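Local coordinates for protein dihydroneopterin triphosphate diphosphatase (PDB 5U7F) that probably hydrolyses dihydroneopterin triphosphate to dihydroneopterin monophosphate and pyrophosphate, a step of folate biosynthesis, and can also cleave nucleoside triphosphates such as dATP, at residues E100-L105 against N138-E143; T21-M26 against P108-I113. All coordinates share one frame; numbering follows the deposited sequence.

Interaction 1 (E100-L105 against N138-E143)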
# COMPACT_ATOMS: atom_id res chain seq x y z
N GLU A 100 -8.36 -6.99 -2.00
CA GLU A 100 -7.09 -6.48 -1.50
C GLU A 100 -6.63 -7.26 -0.27
O GLU A 100 -7.39 -7.34 0.69
CB GLU A 100 -7.24 -5.02 -1.11
CG GLU A 100 -6.02 -4.34 -0.52
CD GLU A 100 -6.33 -2.90 -0.10
OE1 GLU A 100 -6.99 -2.68 0.95
OE2 GLU A 100 -5.95 -1.97 -0.85
N SER A 101 -5.41 -7.77 -0.31
CA SER A 101 -4.81 -8.46 0.86
C SER A 101 -3.78 -7.58 1.56
O SER A 101 -2.97 -6.92 0.91
CB SER A 101 -4.18 -9.79 0.42
OG SER A 101 -5.21 -10.63 -0.07
N TRP A 102 -3.79 -7.61 2.90
CA TRP A 102 -3.03 -6.64 3.69
C TRP A 102 -1.74 -7.24 4.21
O TRP A 102 -1.72 -8.38 4.68
CB TRP A 102 -3.85 -6.11 4.89
CG TRP A 102 -5.04 -5.31 4.57
CD1 TRP A 102 -5.44 -4.87 3.33
CD2 TRP A 102 -6.04 -4.86 5.49
NE1 TRP A 102 -6.60 -4.17 3.43
CE2 TRP A 102 -6.99 -4.15 4.74
CE3 TRP A 102 -6.23 -5.00 6.87
CZ2 TRP A 102 -8.10 -3.55 5.33
CZ3 TRP A 102 -7.33 -4.41 7.44
CH2 TRP A 102 -8.26 -3.70 6.67
N PHE A 103 -0.69 -6.43 4.18
CA PHE A 103 0.62 -6.75 4.77
C PHE A 103 1.11 -5.54 5.60
O PHE A 103 0.68 -4.39 5.41
CB PHE A 103 1.64 -7.10 3.69
CG PHE A 103 1.30 -8.31 2.89
CD1 PHE A 103 0.38 -8.24 1.84
CD2 PHE A 103 1.88 -9.53 3.17
CE1 PHE A 103 0.06 -9.37 1.11
CE2 PHE A 103 1.56 -10.67 2.44
CZ PHE A 103 0.67 -10.60 1.42
N CYS A 104 2.03 -5.81 6.52
CA CYS A 104 2.57 -4.78 7.41
C CYS A 104 4.08 -4.85 7.27
O CYS A 104 4.64 -5.94 7.12
CB CYS A 104 2.09 -5.02 8.86
SG CYS A 104 0.36 -5.65 8.98
N LEU A 105 4.75 -3.71 7.22
CA LEU A 105 6.21 -3.69 7.17
C LEU A 105 6.73 -2.63 8.13
O LEU A 105 6.51 -1.43 7.97
CB LEU A 105 6.72 -3.44 5.75
CG LEU A 105 8.24 -3.25 5.63
CD1 LEU A 105 8.97 -4.52 6.06
CD2 LEU A 105 8.64 -2.86 4.23
N ASN A 138 -7.29 1.15 3.35
CA ASN A 138 -6.00 1.70 3.81
C ASN A 138 -6.13 2.30 5.19
O ASN A 138 -5.29 2.05 6.08
CB ASN A 138 -5.48 2.75 2.82
CG ASN A 138 -3.95 2.92 2.83
OD1 ASN A 138 -3.37 3.30 1.79
ND2 ASN A 138 -3.29 2.67 4.00
N ARG A 139 -7.18 3.08 5.39
CA ARG A 139 -7.49 3.61 6.71
C ARG A 139 -7.64 2.53 7.74
O ARG A 139 -7.00 2.57 8.82
CB ARG A 139 -8.75 4.43 6.65
CG ARG A 139 -9.30 4.85 8.00
CD ARG A 139 -10.33 5.94 7.84
NE ARG A 139 -11.55 5.40 7.29
CZ ARG A 139 -12.10 5.69 6.12
NH1 ARG A 139 -11.55 6.57 5.26
NH2 ARG A 139 -13.25 5.09 5.82
N GLN A 140 -8.47 1.54 7.42
CA GLN A 140 -8.76 0.48 8.38
C GLN A 140 -7.49 -0.31 8.73
O GLN A 140 -7.27 -0.70 9.88
CB GLN A 140 -9.84 -0.45 7.83
CG GLN A 140 -10.34 -1.48 8.85
CD GLN A 140 -11.52 -2.34 8.35
OE1 GLN A 140 -11.60 -3.53 8.66
NE2 GLN A 140 -12.42 -1.73 7.61
N ALA A 141 -6.62 -0.53 7.75
CA ALA A 141 -5.40 -1.28 7.98
C ALA A 141 -4.47 -0.51 8.92
O ALA A 141 -3.90 -1.09 9.82
CB ALA A 141 -4.71 -1.61 6.66
N ILE A 142 -4.35 0.80 8.71
CA ILE A 142 -3.52 1.63 9.59
C ILE A 142 -4.09 1.54 11.02
O ILE A 142 -3.35 1.33 11.99
CB ILE A 142 -3.48 3.09 9.08
CG1 ILE A 142 -2.71 3.15 7.76
CG2 ILE A 142 -2.80 4.05 10.12
CD1 ILE A 142 -2.83 4.52 7.05
N GLU A 143 -5.40 1.64 11.14
CA GLU A 143 -6.05 1.65 12.46
C GLU A 143 -5.84 0.34 13.19
O GLU A 143 -5.52 0.32 14.39
CB GLU A 143 -7.54 1.95 12.35
CG GLU A 143 -7.84 3.39 11.88
CD GLU A 143 -9.32 3.70 11.64
OE1 GLU A 143 -10.11 2.81 11.25
OE2 GLU A 143 -9.70 4.89 11.80

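Interaction 2 (T21-M26 against P108-I113)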
# COMPACT_ATOMS: atom_id res chain seq x y z
N THR A 21 8.90 5.49 16.06
CA THR A 21 7.95 6.60 16.17
C THR A 21 6.49 6.21 15.95
O THR A 21 5.58 6.96 16.30
CB THR A 21 8.24 7.69 15.16
OG1 THR A 21 8.10 7.14 13.83
CG2 THR A 21 9.65 8.28 15.38
N LYS A 22 6.30 5.04 15.33
CA LYS A 22 4.99 4.58 14.86
C LYS A 22 4.42 5.52 13.81
O LYS A 22 3.21 5.56 13.61
CB LYS A 22 4.02 4.44 16.03
CG LYS A 22 4.52 3.48 17.09
CD LYS A 22 4.68 2.08 16.50
CE LYS A 22 4.63 1.01 17.57
NZ LYS A 22 5.69 1.21 18.61
N ARG A 23 5.26 6.29 13.15
CA ARG A 23 4.75 7.11 12.07
C ARG A 23 4.56 6.22 10.84
O ARG A 23 5.28 5.23 10.67
CB ARG A 23 5.68 8.28 11.76
CG ARG A 23 5.48 9.47 12.70
CD ARG A 23 5.90 10.80 12.01
NE ARG A 23 6.04 11.89 12.95
CZ ARG A 23 7.12 12.07 13.72
NH1 ARG A 23 8.15 11.23 13.65
NH2 ARG A 23 7.16 13.08 14.58
N VAL A 24 3.63 6.62 9.97
CA VAL A 24 3.21 5.87 8.78
C VAL A 24 3.59 6.62 7.51
O VAL A 24 3.34 7.81 7.40
CB VAL A 24 1.70 5.64 8.81
CG1 VAL A 24 1.23 4.96 7.58
CG2 VAL A 24 1.37 4.78 10.02
N LEU A 25 4.25 5.91 6.61
CA LEU A 25 4.71 6.44 5.35
C LEU A 25 3.56 6.53 4.37
O LEU A 25 2.95 5.52 4.05
CB LEU A 25 5.82 5.54 4.81
CG LEU A 25 6.27 5.88 3.38
CD1 LEU A 25 6.91 7.26 3.32
CD2 LEU A 25 7.16 4.83 2.81
N MET A 26 3.27 7.74 3.90
CA MET A 26 2.18 7.94 2.96
C MET A 26 2.70 8.57 1.69
O MET A 26 3.57 9.47 1.72
CB MET A 26 1.11 8.80 3.61
CG MET A 26 0.51 8.16 4.84
SD MET A 26 -0.36 6.60 4.49
CE MET A 26 -1.67 7.25 3.49
N PRO A 108 12.94 0.00 11.18
CA PRO A 108 13.36 0.36 12.53
C PRO A 108 13.26 1.84 12.84
O PRO A 108 12.98 2.20 13.98
CB PRO A 108 14.83 -0.11 12.58
CG PRO A 108 15.25 -0.28 11.17
CD PRO A 108 14.01 -0.64 10.40
N HIS A 109 13.43 2.67 11.81
CA HIS A 109 13.38 4.12 11.94
C HIS A 109 12.71 4.72 10.70
O HIS A 109 12.70 4.10 9.64
CB HIS A 109 14.78 4.74 12.09
CG HIS A 109 15.59 4.18 13.23
ND1 HIS A 109 15.45 4.64 14.53
CD2 HIS A 109 16.54 3.22 13.27
CE1 HIS A 109 16.28 3.98 15.32
NE2 HIS A 109 16.95 3.11 14.58
N GLU A 110 12.20 5.94 10.83
CA GLU A 110 11.83 6.71 9.65
C GLU A 110 13.09 6.82 8.80
O GLU A 110 14.22 6.77 9.33
CB GLU A 110 11.26 8.09 10.03
CG GLU A 110 10.06 7.96 10.95
CD GLU A 110 9.46 9.27 11.37
OE1 GLU A 110 9.84 10.32 10.83
OE2 GLU A 110 8.59 9.24 12.27
N ARG A 111 12.93 6.87 7.48
CA ARG A 111 14.07 7.08 6.60
C ARG A 111 13.68 7.88 5.38
O ARG A 111 12.51 8.16 5.12
CB ARG A 111 14.68 5.75 6.14
CG ARG A 111 13.75 4.92 5.27
CD ARG A 111 14.43 3.78 4.56
NE ARG A 111 14.65 2.64 5.45
CZ ARG A 111 15.15 1.48 5.06
NH1 ARG A 111 15.47 1.28 3.79
NH2 ARG A 111 15.32 0.50 5.95
N GLN A 112 14.70 8.18 4.60
CA GLN A 112 14.55 8.99 3.42
C GLN A 112 14.16 8.04 2.30
O GLN A 112 14.82 7.03 2.10
CB GLN A 112 15.87 9.73 3.14
CG GLN A 112 16.46 10.45 4.41
CD GLN A 112 17.14 9.53 5.46
OE1 GLN A 112 17.51 8.37 5.18
NE2 GLN A 112 17.29 10.04 6.69
N ILE A 113 13.05 8.33 1.61
CA ILE A 113 12.48 7.44 0.61
C ILE A 113 12.67 7.93 -0.83
O ILE A 113 12.32 9.06 -1.16
CB ILE A 113 10.94 7.23 0.85
CG1 ILE A 113 10.67 6.66 2.25
CG2 ILE A 113 10.31 6.33 -0.21
CD1 ILE A 113 11.26 5.30 2.47

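Interaction 1 (E100-L105 against N138-E143)
Strand 97-107 and the C-terminal helix 136-147 meet in the layer between sheet and helix of the Nudix fold, where Trp102 lays its indole under Ala141. The methyl of Ala141 sits over the centre of the indole: CB is 3.7 Å from the centroid of the six-membered ring and only 11° off its normal, a CH-pi contact. The same carbon is 3.7 Å from Trp102 CD2, while Trp102 CZ3 reaches the helix backbone at Ala141 CA, also 3.7 Å away. Alanine's short side chain thus lets the flat ring come close to the helix itself. At the outer rim of the indole, Gln140 CG meets Trp102 CH2 at 3.7 Å. Here the Gln140 amide stands nearly perpendicular to the ring and meets it at the edge, and its OE1 accepts a hydrogen bond from Arg77 NH1 of strand 72-82. The indole reaches the helix because Trp102 holds CG anti to its carbonyl carbon, beside the backbone N (chi1 -66°). This contact belongs to the alpha/beta/alpha sandwich: Trp102 faces helix 136-147, whereas Phe103 and Leu105 of the same strand pack on helix 49-61 across the sheet. Rotation of the indole is further restrained by Trp102 NE1, which donates to Glu100 OE1 at 2.9 Å with an N-H...O angle of 147°. The acceptor lies close to the ring plane, but the donor comes from the anti side of the oxygen and tilted out of the carboxylate plane. Ser137 OG, from the same helix, also hydrogen-bonds to Glu100 OE1, giving this buried oxygen two partners. Leu13 of strand 10-18 touches Trp102, Ala141 and Glu100.

Interaction 2 (T21-M26 against P108-I113)
Glu110 OE2 is gripped by two side chains, Thr21 and Arg23, at the start of strand 23-29. Thr21 OG1 donates to Glu110 OE2 at 2.7 Å, and the carboxylate oxygen accepts through its anti lone pair, the one facing away from the other carboxylate oxygen. Arg23 NH1 forms a salt bridge with the same oxygen at a nominal 2.5 Å, too short for the exact value to be trusted. This oxygen lies at the edge of the guanidinium, near its plane, while the carboxylate plane is turned 82° to it; the pairing therefore rests on one oxygen and is not the two-pronged, coplanar kind. The Arg23 chain runs extended from CG to NE alongside that oxygen, with Arg23 CD 3.1 Å from Glu110 OE2. Two donors on one oxygen would help to stabilise its negative charge. One step outward, an ST turn positions the threonine: Thr21 OG1 accepts from the backbone N of Arg23 at 3.0 Å. For this Thr21 places OG1 between its backbone N and carbonyl carbon (chi1 62°), so one hydroxyl serves both the turn and the carboxylate. Deeper in, the polar group gives way to an apolar pair, Leu25 and Ile113, whose branches reach each other tip to tip, Leu25 CD1 lying 4.0 Å from Ile113 CG1. Around them, Arg111 in the loop makes a salt bridge with Glu68, and its carbonyl O accepts from Trp123 NE1. Thus the loop after strand 97-107 is pinned beside strand 23-29: Leu25 packs on Tyr121 and Trp123 of strand 118-125, Glu110 touches Trp123 and also Ala18 of strand 10-18, and from the neighbouring position Val24 turns away to helix 126-132.

In the fold
Both contacts reach the same mixed sheet, their centres about 15 Å apart. Interaction 1 is buried about 7 Å from the centre of the chain, and interaction 2 is about 14 Å out, partly buried. Along the chain their segments alternate, 21-26, 100-105, 108-113, 138-143, and the strand of interaction 1 runs on into the loop of interaction 2. They touch where Ile142 CD1 of helix 136-147 packs against Met26 SD and Val24 CG1 of strand 23-29, 4.1 Å from each. Interaction 1 thus joins the C-terminal helix to the sheet, while interaction 2 ties down a peripheral loop; neither touches the cobalt ions, a bound cobalt lying about 13 Å from the side chain of Trp102 and about 12 Å from that of Leu25.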